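Local coordinates for probable mRNA-capping enzyme (Acanthamoeba polyphaga mimivirus, PDB 3BGY), which removes the terminal phosphate from the 5'-triphosphate end of mRNA through its N-terminal tunnel triphosphatase domain, the first step of cap formation, at residues N70-S75 with G95-K100. Residues are numbered along the deposited sequence; the frame is centred on the assembly and turned at random.
Sequences NYLDIS and GEFITK
L72 and I74, on the outer wall of the eight-stranded antiparallel barrel of this tunnel triphosphatase, meet a single phenylalanine, F97, of helix 91-101. Strand 66-77 runs between strands 83-88 and 169-183, with L72 and I74 paired through their backbones to L88 and V86, Y71 and D73 to K175 and R173, while N70 O is hydrogen-bonded to Q91 NE2 at the start of the same helix. L72 points toward the helix. Its CG stands anti to the backbone N (chi1 176°) and its CD2 is in turn anti to CA; together the two torsions bring CD2 to 3.8 Å from CD2 of F97. The methyl approaches the ring obliquely, and the two side chains cross at about a right angle. Y71 and D73 face the barrel interior instead, the tyrosine ring stacked on F89 and the carboxylate hydrogen-bonded through OD1 to S87 OG, with weak, long ion pairs from OD2 to R85 and K175. I74 returns to the outer side and runs past F97 in the opposite direction, its CD1 over one face of the ring. CG1 lies 4.1 Å from CZ of F97, an ordinary van der Waals contact. F97 swings its ring away from its own backbone N (chi1 175°) to meet both strand side chains; I109 and I113 of helix 106-115 and I199 of a loop also pack on it, and the ring of F101 meets it with planes at about 30°. Between 70-75 and 95-100 the packing is apolar, burying 142 Å² in all. The CE2 corner of the ring is shared by both strand residues, 4.1 Å from L72 CD2 and equally far from I74 CG1.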
loop_
_atom_site.group_PDB
_atom_site.type_symbol
_atom_site.label_atom_id
_atom_site.label_comp_id
_atom_site.label_asym_id
_atom_site.label_seq_id
_atom_site.Cartn_x
_atom_site.Cartn_y
_atom_site.Cartn_z
ATOM N N ASN A 70 8.355 -2.539 10.089
ATOM C CA ASN A 70 9.291 -1.600 9.459
ATOM C C ASN A 70 9.752 -2.426 8.237
ATOM O O ASN A 70 10.133 -3.599 8.375
ATOM C CB ASN A 70 10.535 -1.322 10.315
ATOM C CG ASN A 70 10.220 -0.673 11.630
ATOM O OD1 ASN A 70 9.474 0.288 11.687
ATOM N ND2 ASN A 70 10.819 -1.183 12.701
ATOM N N TYR A 71 9.646 -1.866 7.039
ATOM C CA TYR A 71 10.064 -2.590 5.839
ATOM C C TYR A 71 10.508 -1.674 4.724
ATOM O O TYR A 71 10.132 -0.516 4.686
ATOM C CB TYR A 71 8.955 -3.532 5.335
ATOM C CG TYR A 71 7.646 -2.885 4.929
ATOM C CD1 TYR A 71 6.686 -2.535 5.891
ATOM C CD2 TYR A 71 7.327 -2.706 3.575
ATOM C CE1 TYR A 71 5.426 -2.030 5.498
ATOM C CE2 TYR A 71 6.071 -2.211 3.173
ATOM C CZ TYR A 71 5.133 -1.876 4.137
ATOM O OH TYR A 71 3.920 -1.362 3.739
ATOM N N LEU A 72 11.283 -2.225 3.794
ATOM C CA LEU A 72 11.761 -1.469 2.645
ATOM C C LEU A 72 11.093 -1.986 1.358
ATOM O O LEU A 72 11.181 -3.182 1.033
ATOM C CB LEU A 72 13.297 -1.621 2.515
ATOM C CG LEU A 72 13.898 -0.955 1.276
ATOM C CD1 LEU A 72 13.744 0.531 1.348
ATOM C CD2 LEU A 72 15.360 -1.350 1.102
ATOM N N ASP A 73 10.399 -1.093 0.645
ATOM C CA ASP A 73 9.783 -1.429 -0.645
ATOM C C ASP A 73 10.703 -0.999 -1.770
ATOM O O ASP A 73 11.137 0.150 -1.809
ATOM C CB ASP A 73 8.472 -0.661 -0.878
ATOM C CG ASP A 73 7.273 -1.339 -0.285
ATOM O OD1 ASP A 73 7.385 -2.487 0.170
ATOM O OD2 ASP A 73 6.185 -0.729 -0.319
ATOM N N ILE A 74 10.959 -1.906 -2.712
ATOM C CA ILE A 74 11.799 -1.585 -3.865
ATOM C C ILE A 74 10.884 -1.820 -5.042
ATOM O O ILE A 74 10.432 -2.939 -5.291
ATOM C CB ILE A 74 13.061 -2.485 -3.977
ATOM C CG1 ILE A 74 13.916 -2.373 -2.719
ATOM C CG2 ILE A 74 13.948 -2.014 -5.137
ATOM C CD1 ILE A 74 13.733 -3.520 -1.769
ATOM N N SER A 75 10.552 -0.738 -5.736
ATOM C CA SER A 75 9.657 -0.858 -6.871
ATOM C C SER A 75 10.390 -0.684 -8.189
ATOM O O SER A 75 11.097 0.311 -8.375
ATOM C CB SER A 75 8.575 0.217 -6.803
ATOM O OG SER A 75 7.779 0.083 -5.641
ATOM N N GLY A 95 19.389 -3.944 5.791
ATOM C CA GLY A 95 20.709 -3.364 6.013
ATOM C C GLY A 95 21.735 -3.890 5.037
ATOM O O GLY A 95 22.549 -3.126 4.517
ATOM N N GLU A 96 21.647 -5.190 4.742
ATOM C CA GLU A 96 22.547 -5.858 3.804
ATOM C C GLU A 96 22.336 -5.369 2.385
ATOM O O GLU A 96 23.299 -5.149 1.655
ATOM C CB GLU A 96 22.381 -7.370 3.867
ATOM C CG GLU A 96 23.094 -8.007 5.050
ATOM C CD GLU A 96 23.098 -9.520 4.983
ATOM O OE1 GLU A 96 23.379 -10.075 3.896
ATOM O OE2 GLU A 96 22.831 -10.158 6.021
ATOM N N PHE A 97 21.071 -5.142 2.029
ATOM C CA PHE A 97 20.715 -4.640 0.711
ATOM C C PHE A 97 21.290 -3.228 0.521
ATOM O O PHE A 97 21.895 -2.954 -0.509
ATOM C CB PHE A 97 19.190 -4.628 0.541
ATOM C CG PHE A 97 18.720 -4.008 -0.758
ATOM C CD1 PHE A 97 18.716 -4.744 -1.944
ATOM C CD2 PHE A 97 18.328 -2.659 -0.797
ATOM C CE1 PHE A 97 18.327 -4.145 -3.173
ATOM C CE2 PHE A 97 17.938 -2.042 -2.016
ATOM C CZ PHE A 97 17.941 -2.784 -3.201
ATOM N N ILE A 98 21.055 -2.348 1.494
ATOM C CA ILE A 98 21.537 -0.967 1.433
ATOM C C ILE A 98 23.060 -0.879 1.334
ATOM O O ILE A 98 23.568 -0.202 0.447
ATOM C CB ILE A 98 21.015 -0.112 2.626
ATOM C CG1 ILE A 98 19.493 0.046 2.518
ATOM C CG2 ILE A 98 21.704 1.296 2.665
ATOM C CD1 ILE A 98 18.838 0.664 3.729
ATOM N N THR A 99 23.774 -1.587 2.210
ATOM C CA THR A 99 25.237 -1.570 2.199
ATOM C C THR A 99 25.825 -2.146 0.908
ATOM O O THR A 99 26.740 -1.548 0.328
ATOM C CB THR A 99 25.850 -2.306 3.423
ATOM O OG1 THR A 99 25.362 -3.650 3.481
ATOM C CG2 THR A 99 25.501 -1.593 4.712
ATOM N N LYS A 100 25.244 -3.248 0.429
ATOM C CA LYS A 100 25.714 -3.910 -0.794
ATOM C C LYS A 100 25.390 -3.151 -2.086
ATOM O O LYS A 100 26.249 -3.032 -2.962
ATOM C CB LYS A 100 25.162 -5.343 -0.893
ATOM C CG LYS A 100 25.767 -6.192 -2.031
ATOM C CD LYS A 100 25.287 -7.640 -2.028
ATOM C CE LYS A 100 25.966 -8.440 -3.152
ATOM N NZ LYS A 100 25.571 -9.876 -3.179
#